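Local coordinates for protein cellulose 1,4-beta-cellobiosidase (Thermobifida fusca, PDB 4JJJ) that probably hydrolyses cellulose to cellobiose as the glycoside hydrolase family 48 catalytic part of a longer secreted cellulase, at residues Q364-Q367 against I373-G376; L441-P446 against G480-N485; S321-Y326 against P410-F415. The protein carries 1 engineered substitution. All coordinates share one frame; numbering follows the deposited sequence.

Interaction 1 of 3, residues Q364-Q367 against I373-G376; sequences QWLQ and IAGG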
# COMPACT_ATOMS: atom_id res chain seq x y z
N GLN A 364 11.97 -14.37 7.00
CA GLN A 364 12.55 -15.70 7.03
C GLN A 364 11.59 -16.68 7.75
O GLN A 364 11.40 -17.80 7.24
CB GLN A 364 13.92 -15.69 7.69
CG GLN A 364 14.62 -17.01 7.66
CD GLN A 364 14.88 -17.61 6.27
OE1 GLN A 364 15.94 -17.47 5.70
NE2 GLN A 364 13.89 -18.25 5.64
N TRP A 365 10.99 -16.24 8.83
CA TRP A 365 10.00 -17.01 9.58
C TRP A 365 8.85 -17.38 8.66
O TRP A 365 8.30 -18.50 8.74
CB TRP A 365 9.50 -16.22 10.75
CG TRP A 365 8.31 -16.81 11.46
CD1 TRP A 365 8.24 -18.02 12.08
CD2 TRP A 365 7.02 -16.20 11.60
NE1 TRP A 365 6.97 -18.21 12.58
CE2 TRP A 365 6.21 -17.09 12.36
CE3 TRP A 365 6.49 -14.98 11.21
CZ2 TRP A 365 4.90 -16.83 12.65
CZ3 TRP A 365 5.14 -14.73 11.47
CH2 TRP A 365 4.37 -15.60 12.22
N LEU A 366 8.50 -16.50 7.70
CA LEU A 366 7.33 -16.75 6.83
C LEU A 366 7.68 -17.57 5.62
O LEU A 366 6.80 -17.78 4.73
CB LEU A 366 6.74 -15.40 6.35
CG LEU A 366 6.07 -14.62 7.49
CD1 LEU A 366 5.82 -13.16 7.16
CD2 LEU A 366 4.75 -15.26 7.87
N GLN A 367 8.94 -17.95 5.41
CA GLN A 367 9.29 -18.63 4.21
C GLN A 367 8.82 -20.10 4.20
O GLN A 367 9.25 -20.93 5.01
CB GLN A 367 10.81 -18.54 3.89
CG GLN A 367 11.17 -19.12 2.55
CD GLN A 367 12.50 -18.61 2.04
OE1 GLN A 367 13.48 -18.57 2.79
NE2 GLN A 367 12.51 -18.17 0.83
N ILE A 373 6.82 -16.58 0.38
CA ILE A 373 6.71 -15.90 1.68
C ILE A 373 5.27 -15.76 2.14
O ILE A 373 4.44 -15.09 1.49
CB ILE A 373 7.43 -14.57 1.71
CG1 ILE A 373 8.83 -14.64 1.01
CG2 ILE A 373 7.51 -14.00 3.12
CD1 ILE A 373 9.85 -15.61 1.57
N ALA A 374 4.98 -16.43 3.24
CA ALA A 374 3.58 -16.45 3.77
C ALA A 374 3.18 -15.13 4.37
O ALA A 374 3.97 -14.16 4.44
CB ALA A 374 3.43 -17.55 4.77
N GLY A 375 1.94 -15.04 4.84
CA GLY A 375 1.28 -13.75 4.97
C GLY A 375 1.86 -12.77 5.94
O GLY A 375 2.23 -11.65 5.59
N GLY A 376 1.85 -13.12 7.22
CA GLY A 376 2.28 -12.19 8.25
C GLY A 376 1.87 -12.56 9.66
O GLY A 376 1.65 -13.75 9.95
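Gln367 and Ile373 form a single backbone bridge with their CA atoms 4.5 Å apart, closed by a nearly straight hydrogen bond from Ala374 N to Leu366 O (2.7 Å, 172° at the hydrogen). The same carbonyl also takes a CA-H...O contact from Ile373 CA at 3.6 Å, so two consecutive residues address one oxygen. Leu366 carries most of the side-chain contact. With CG beside the backbone N and anti to the carbonyl carbon (chi1 -70°), its branches lie along the opposing backbone: CD2 is 3.7 Å from Gly376 N, and CD1 packs 3.4 Å from Ala374 O, a buried oxygen without a hydrogen-bond partner in the model. Leu366 CB meets Ile373 CG2 at 3.6 Å. This is the short turn-back from helix 348-365 into strand 376-378 in the family 48 domain, whose core is an (alpha/alpha)6 barrel, with five residues joining the two segments. Gly376 has backbone angles at which a CB would collide with the carbonyl oxygen of Gly375, a conformation that requires glycine. Ile373 CD1 rests against the extended Gln367 chain, 3.8 Å from NE2. The Gln367 amide is fixed at both ends: OE1 accepts from Gln364 NE2 (2.9 Å), while NE2 donates to Gly371 O and to Ile440 O on helix 435-450. The Trp365 ring comes obliquely to Gly376 O, its NE1 bonded to Asp476 O.

Interaction 2 of 3, residues L441-P446 against G480-N485; sequences LDKWVP and GTYTGN. With CA (calcium ion), chain G; ZN (zinc ion), chain B.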
# COMPACT_ATOMS: atom_id res chain seq x y z
N LEU A 441 16.60 -15.28 -0.55
CA LEU A 441 16.64 -15.29 -1.99
C LEU A 441 17.05 -16.63 -2.59
O LEU A 441 16.46 -17.11 -3.58
CB LEU A 441 17.65 -14.24 -2.41
CG LEU A 441 17.17 -12.82 -2.22
CD1 LEU A 441 18.34 -11.84 -2.20
CD2 LEU A 441 16.22 -12.43 -3.35
N ASP A 442 18.02 -17.34 -1.94
CA ASP A 442 18.47 -18.59 -2.51
C ASP A 442 17.36 -19.63 -2.53
O ASP A 442 17.43 -20.54 -3.38
CB ASP A 442 19.70 -19.09 -1.71
CG ASP A 442 21.02 -18.34 -2.07
OD1 ASP A 442 21.15 -17.59 -3.02
OD2 ASP A 442 21.95 -18.60 -1.25
N LYS A 443 16.42 -19.56 -1.59
CA LYS A 443 15.28 -20.45 -1.61
C LYS A 443 14.10 -19.92 -2.43
O LYS A 443 13.38 -20.68 -3.06
CB LYS A 443 14.91 -20.72 -0.18
CG LYS A 443 13.78 -21.74 -0.07
CD LYS A 443 13.49 -22.25 1.34
CE LYS A 443 12.39 -23.32 1.34
NZ LYS A 443 12.16 -23.97 2.70
N TRP A 444 13.89 -18.62 -2.44
CA TRP A 444 12.75 -18.05 -3.19
C TRP A 444 12.93 -18.03 -4.67
O TRP A 444 12.00 -18.29 -5.42
CB TRP A 444 12.46 -16.59 -2.63
CG TRP A 444 11.29 -15.92 -3.21
CD1 TRP A 444 10.02 -15.88 -2.64
CD2 TRP A 444 11.21 -15.17 -4.41
NE1 TRP A 444 9.19 -15.18 -3.41
CE2 TRP A 444 9.86 -14.76 -4.55
CE3 TRP A 444 12.11 -14.84 -5.39
CZ2 TRP A 444 9.43 -13.98 -5.61
CZ3 TRP A 444 11.67 -14.11 -6.48
CH2 TRP A 444 10.38 -13.69 -6.58
N VAL A 445 14.14 -17.66 -5.11
CA VAL A 445 14.42 -17.44 -6.53
C VAL A 445 14.15 -18.69 -7.38
O VAL A 445 13.39 -18.60 -8.33
CB VAL A 445 15.82 -16.82 -6.75
CG1 VAL A 445 16.25 -16.83 -8.22
CG2 VAL A 445 15.85 -15.38 -6.26
N PRO A 446 14.62 -19.85 -6.97
CA PRO A 446 14.27 -21.04 -7.75
C PRO A 446 12.81 -21.32 -7.88
O PRO A 446 12.37 -21.75 -8.94
CB PRO A 446 15.04 -22.17 -7.09
CG PRO A 446 16.01 -21.55 -6.19
CD PRO A 446 15.61 -20.14 -5.91
N GLY A 480 14.00 -17.95 16.72
CA GLY A 480 15.26 -17.41 16.29
C GLY A 480 16.08 -18.31 15.40
O GLY A 480 17.27 -18.12 15.26
N THR A 481 15.47 -19.26 14.76
CA THR A 481 16.09 -20.16 13.80
C THR A 481 15.10 -20.68 12.76
O THR A 481 13.91 -20.95 13.05
CB THR A 481 16.99 -21.19 14.50
OG1 THR A 481 18.01 -21.61 13.58
CG2 THR A 481 16.16 -22.32 15.08
N TYR A 482 15.55 -20.88 11.54
CA TYR A 482 14.69 -21.26 10.44
C TYR A 482 14.68 -22.76 10.41
O TYR A 482 15.74 -23.42 10.26
CB TYR A 482 15.14 -20.72 9.11
CG TYR A 482 14.29 -20.99 7.96
CD1 TYR A 482 12.94 -20.71 8.01
CD2 TYR A 482 14.78 -21.62 6.83
CE1 TYR A 482 12.12 -20.98 6.95
CE2 TYR A 482 13.97 -21.90 5.78
CZ TYR A 482 12.64 -21.56 5.84
OH TYR A 482 11.85 -21.84 4.75
N THR A 483 13.46 -23.32 10.53
CA THR A 483 13.31 -24.79 10.43
C THR A 483 13.12 -25.38 9.08
O THR A 483 13.07 -26.65 8.85
CB THR A 483 12.07 -25.21 11.24
OG1 THR A 483 10.89 -24.69 10.55
CG2 THR A 483 12.13 -24.70 12.63
N GLY A 484 12.92 -24.54 8.06
CA GLY A 484 12.55 -24.94 6.77
C GLY A 484 11.02 -24.98 6.58
O GLY A 484 10.55 -25.16 5.46
N ASN A 485 10.30 -24.82 7.68
CA ASN A 485 8.84 -24.76 7.66
C ASN A 485 8.23 -25.82 6.75
O ASN A 485 7.44 -25.58 5.82
CB ASN A 485 8.28 -23.39 7.29
CG ASN A 485 8.57 -22.36 8.34
OD1 ASN A 485 8.63 -22.62 9.54
ND2 ASN A 485 8.77 -21.06 7.88
CA CA G . 24.06 -18.22 -1.90
ZN ZN B . 18.74 -17.87 16.79
O HOH W 1 23.58 -16.52 -3.56
O HOH W 2 25.25 -18.06 -3.95
O HOH W 3 25.55 -19.82 -1.63
O HOH W 4 19.54 -16.75 14.79
O HOH W 5 18.65 -16.19 17.68
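Lys443 NZ reaches the edge of the Tyr482 ring, near its plane, while Gly484 N sits 3.5 Å above one face, over the ring centre. The ammonium group donates to Tyr482 OH at 3.0 Å and also lies 3.4 Å from Gly484 O. This reach depends on a lysine chain extended throughout, starting with CG anti to the backbone N (chi1 -176°); CE passes 3.8 Å from the same hydroxyl. Tyr482 OH in turn donates to Gln367 O, its stronger partner, and Lys443 NZ has a further weak bond to Ser368 O. The contact thus ties helix 435-450 to the loop between strands 465-473 and 488-496, at the surface of the family 48 domain. Within that loop Thr483 OG1 accepts from Asn485 N (2.9 Å, 155°), an ST turn whose hydroxyl also bonds Asp476 OD2. Were Lys443 cut back to an alanine, Tyr482 OH would probably keep just the Gln367 carbonyl, and the charged tie between helix and loop would go. One residue earlier on the helix, Asp442 OD2 binds calcium at 2.2 Å together with Glu438, and OD1 accepts from a calcium-bound water. Earlier in the loop, Gly480 O binds zinc at 2.1 Å.

Interaction 3 of 3, residues S321-Y326 against P410-F415; sequences SSHQGY and PSNNWF. With BGC (beta-D-glucopyranose), chain C; BGC (beta-D-glucopyranose), chain D.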
# COMPACT_ATOMS: atom_id res chain seq x y z
N SER A 321 -1.37 -5.58 12.60
CA SER A 321 -1.14 -6.73 11.69
C SER A 321 -0.22 -6.28 10.58
O SER A 321 -0.41 -5.14 10.01
CB SER A 321 -2.44 -7.21 11.11
OG SER A 321 -2.23 -8.35 10.32
N SER A 322 0.76 -7.13 10.25
CA SER A 322 1.81 -6.82 9.26
C SER A 322 1.89 -7.90 8.24
O SER A 322 1.71 -9.10 8.55
CB SER A 322 3.19 -6.58 9.92
OG SER A 322 3.18 -5.50 10.86
N HIS A 323 2.07 -7.49 6.98
CA HIS A 323 2.07 -8.33 5.82
C HIS A 323 3.47 -8.35 5.21
O HIS A 323 4.07 -7.31 5.01
CB HIS A 323 1.02 -7.76 4.86
CG HIS A 323 0.69 -8.56 3.64
ND1 HIS A 323 1.62 -8.97 2.68
CD2 HIS A 323 -0.50 -9.01 3.17
CE1 HIS A 323 1.02 -9.57 1.69
NE2 HIS A 323 -0.29 -9.63 1.98
N GLN A 324 3.94 -9.51 4.81
CA GLN A 324 5.26 -9.64 4.21
C GLN A 324 5.48 -8.70 3.03
O GLN A 324 6.56 -8.16 2.75
CB GLN A 324 5.52 -11.08 3.72
CG GLN A 324 4.58 -11.64 2.65
CD GLN A 324 5.02 -11.42 1.24
OE1 GLN A 324 6.20 -11.13 0.99
NE2 GLN A 324 4.09 -11.52 0.28
N GLY A 325 4.44 -8.51 2.26
CA GLY A 325 4.51 -7.70 1.02
C GLY A 325 4.78 -6.26 1.25
O GLY A 325 5.16 -5.55 0.24
N TYR A 326 4.57 -5.76 2.46
CA TYR A 326 4.83 -4.36 2.84
C TYR A 326 6.25 -4.13 3.29
O TYR A 326 6.72 -3.02 3.36
CB TYR A 326 3.88 -3.84 3.93
CG TYR A 326 2.48 -3.52 3.44
CD1 TYR A 326 1.84 -4.22 2.44
CD2 TYR A 326 1.78 -2.55 4.15
CE1 TYR A 326 0.56 -3.88 2.08
CE2 TYR A 326 0.50 -2.17 3.77
CZ TYR A 326 -0.09 -2.82 2.76
OH TYR A 326 -1.35 -2.42 2.37
N PRO A 410 -8.39 -12.89 0.44
CA PRO A 410 -7.22 -13.10 1.31
C PRO A 410 -6.02 -12.32 0.79
O PRO A 410 -5.66 -12.47 -0.35
CB PRO A 410 -7.03 -14.59 1.25
CG PRO A 410 -8.42 -15.15 0.92
CD PRO A 410 -8.94 -14.17 -0.08
N SER A 411 -5.44 -11.50 1.68
CA SER A 411 -4.50 -10.46 1.32
C SER A 411 -3.19 -10.97 0.74
O SER A 411 -2.46 -10.21 0.07
CB SER A 411 -4.14 -9.56 2.46
OG SER A 411 -3.47 -10.34 3.46
N ASN A 412 -2.78 -12.22 1.01
CA ASN A 412 -1.53 -12.74 0.51
C ASN A 412 -1.65 -13.75 -0.64
O ASN A 412 -0.69 -14.42 -1.04
CB ASN A 412 -0.62 -13.33 1.63
CG ASN A 412 0.81 -13.39 1.25
OD1 ASN A 412 1.37 -12.46 0.62
ND2 ASN A 412 1.47 -14.51 1.68
N ASN A 413 -2.82 -13.83 -1.27
CA ASN A 413 -2.98 -14.71 -2.43
C ASN A 413 -2.37 -14.09 -3.72
O ASN A 413 -2.11 -14.75 -4.69
CB ASN A 413 -4.43 -15.00 -2.59
CG ASN A 413 -4.95 -16.01 -1.55
OD1 ASN A 413 -4.29 -16.35 -0.57
ND2 ASN A 413 -6.19 -16.46 -1.77
N TRP A 414 -2.21 -12.76 -3.75
CA TRP A 414 -1.59 -12.10 -4.98
C TRP A 414 -0.12 -12.24 -5.00
O TRP A 414 0.56 -11.79 -4.05
CB TRP A 414 -1.96 -10.64 -4.89
CG TRP A 414 -1.49 -9.88 -6.12
CD1 TRP A 414 -1.68 -10.25 -7.44
CD2 TRP A 414 -0.86 -8.59 -6.13
NE1 TRP A 414 -1.12 -9.31 -8.26
CE2 TRP A 414 -0.62 -8.28 -7.49
CE3 TRP A 414 -0.37 -7.75 -5.14
CZ2 TRP A 414 0.01 -7.09 -7.84
CZ3 TRP A 414 0.23 -6.60 -5.49
CH2 TRP A 414 0.43 -6.27 -6.84
N PHE A 415 0.40 -12.86 -6.06
CA PHE A 415 1.83 -12.99 -6.26
C PHE A 415 2.58 -11.67 -6.33
O PHE A 415 3.77 -11.69 -6.03
CB PHE A 415 2.15 -13.85 -7.47
CG PHE A 415 3.59 -14.07 -7.75
CD1 PHE A 415 4.34 -15.05 -7.08
CD2 PHE A 415 4.22 -13.30 -8.68
CE1 PHE A 415 5.67 -15.28 -7.36
CE2 PHE A 415 5.55 -13.49 -8.96
CZ PHE A 415 6.28 -14.51 -8.31
C2 BGC C . -4.52 -8.35 -8.54
C3 BGC C . -4.67 -6.97 -7.90
C4 BGC C . -3.74 -5.95 -8.59
C5 BGC C . -3.76 -5.97 -10.13
C6 BGC C . -2.60 -5.20 -10.76
C1 BGC C . -4.60 -8.26 -10.04
O1 BGC C . -4.37 -9.62 -10.55
O2 BGC C . -5.61 -9.14 -7.96
O3 BGC C . -4.38 -7.03 -6.50
O4 BGC C . -4.05 -4.61 -8.19
O5 BGC C . -3.65 -7.32 -10.59
O6 BGC C . -1.35 -5.76 -10.48
C2 BGC D . -3.35 -2.54 -7.29
C3 BGC D . -2.41 -1.85 -6.31
C4 BGC D . -2.43 -2.57 -4.93
C5 BGC D . -2.27 -4.10 -5.08
C6 BGC D . -2.48 -4.79 -3.74
C1 BGC D . -3.07 -4.03 -7.37
O2 BGC D . -3.17 -2.00 -8.59
O3 BGC D . -2.83 -0.46 -6.21
O4 BGC D . -1.37 -2.02 -4.12
O5 BGC D . -3.23 -4.56 -6.04
O6 BGC D . -3.75 -4.48 -3.21
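The end of strand 321-323 and the 3-10 segment 324-326 meet the type I beta turn Pro410-Asn413, which leads directly into Trp414 of the glycan pocket. His323 NE2 donates to Ser411 O at 2.9 Å. The acceptor lies near the imidazole plane, yet the nitrogen stands 71° out of the carbonyl plane. At the other ring nitrogen, His323 ND1 accepts in plane from Gly325 N at 2.9 Å; the two bonds together fix the ring rotation. Asn412 OD1 is gripped by Gln324 NE2 at 2.9 Å and 167°, with the oxygen in the plane of the donor amide. Gln324 comes to it because CG stands between its backbone N and carbonyl carbon (chi1 60°) and the chain bends at chi2. His323 CE1 also lies 3.1 Å from Asn412 OD1, the imidazole and amide planes being almost perpendicular. Asn412 ND2 turns instead to Ile373 O, and Ser411 OG to Pro404 O. Beyond the turn, one face of the Trp414 indole carries two glucose units: O3 of the chain C sugar lies over its centre, while C5 of the chain D sugar is 3.6 Å from Trp414 CZ3. Such sugar-on-indole stacking is typical of cellulase substrate-binding sites.

Overall arrangement
Interactions 1 and 3 have centres about 10 Å apart, interactions 1 and 2 about 9 Å, and interactions 2 and 3 about 18 Å, so interaction 1 lies between the other two. Along the chain it falls within the span that interaction 3 closes, and interaction 2 follows both. Strands 321-323 and 376-378 are neighbours in one antiparallel sheet, and Gly375 O to Gln324 N (2.8 Å) links interactions 1 and 3. Toward the surface, Trp365 O to Asn485 ND2 (2.7 Å) continues the connection into interaction 2. Polar contacts thus join the layer behind the glycan pocket to the surface loop and helix 435-450 within one family 48 domain.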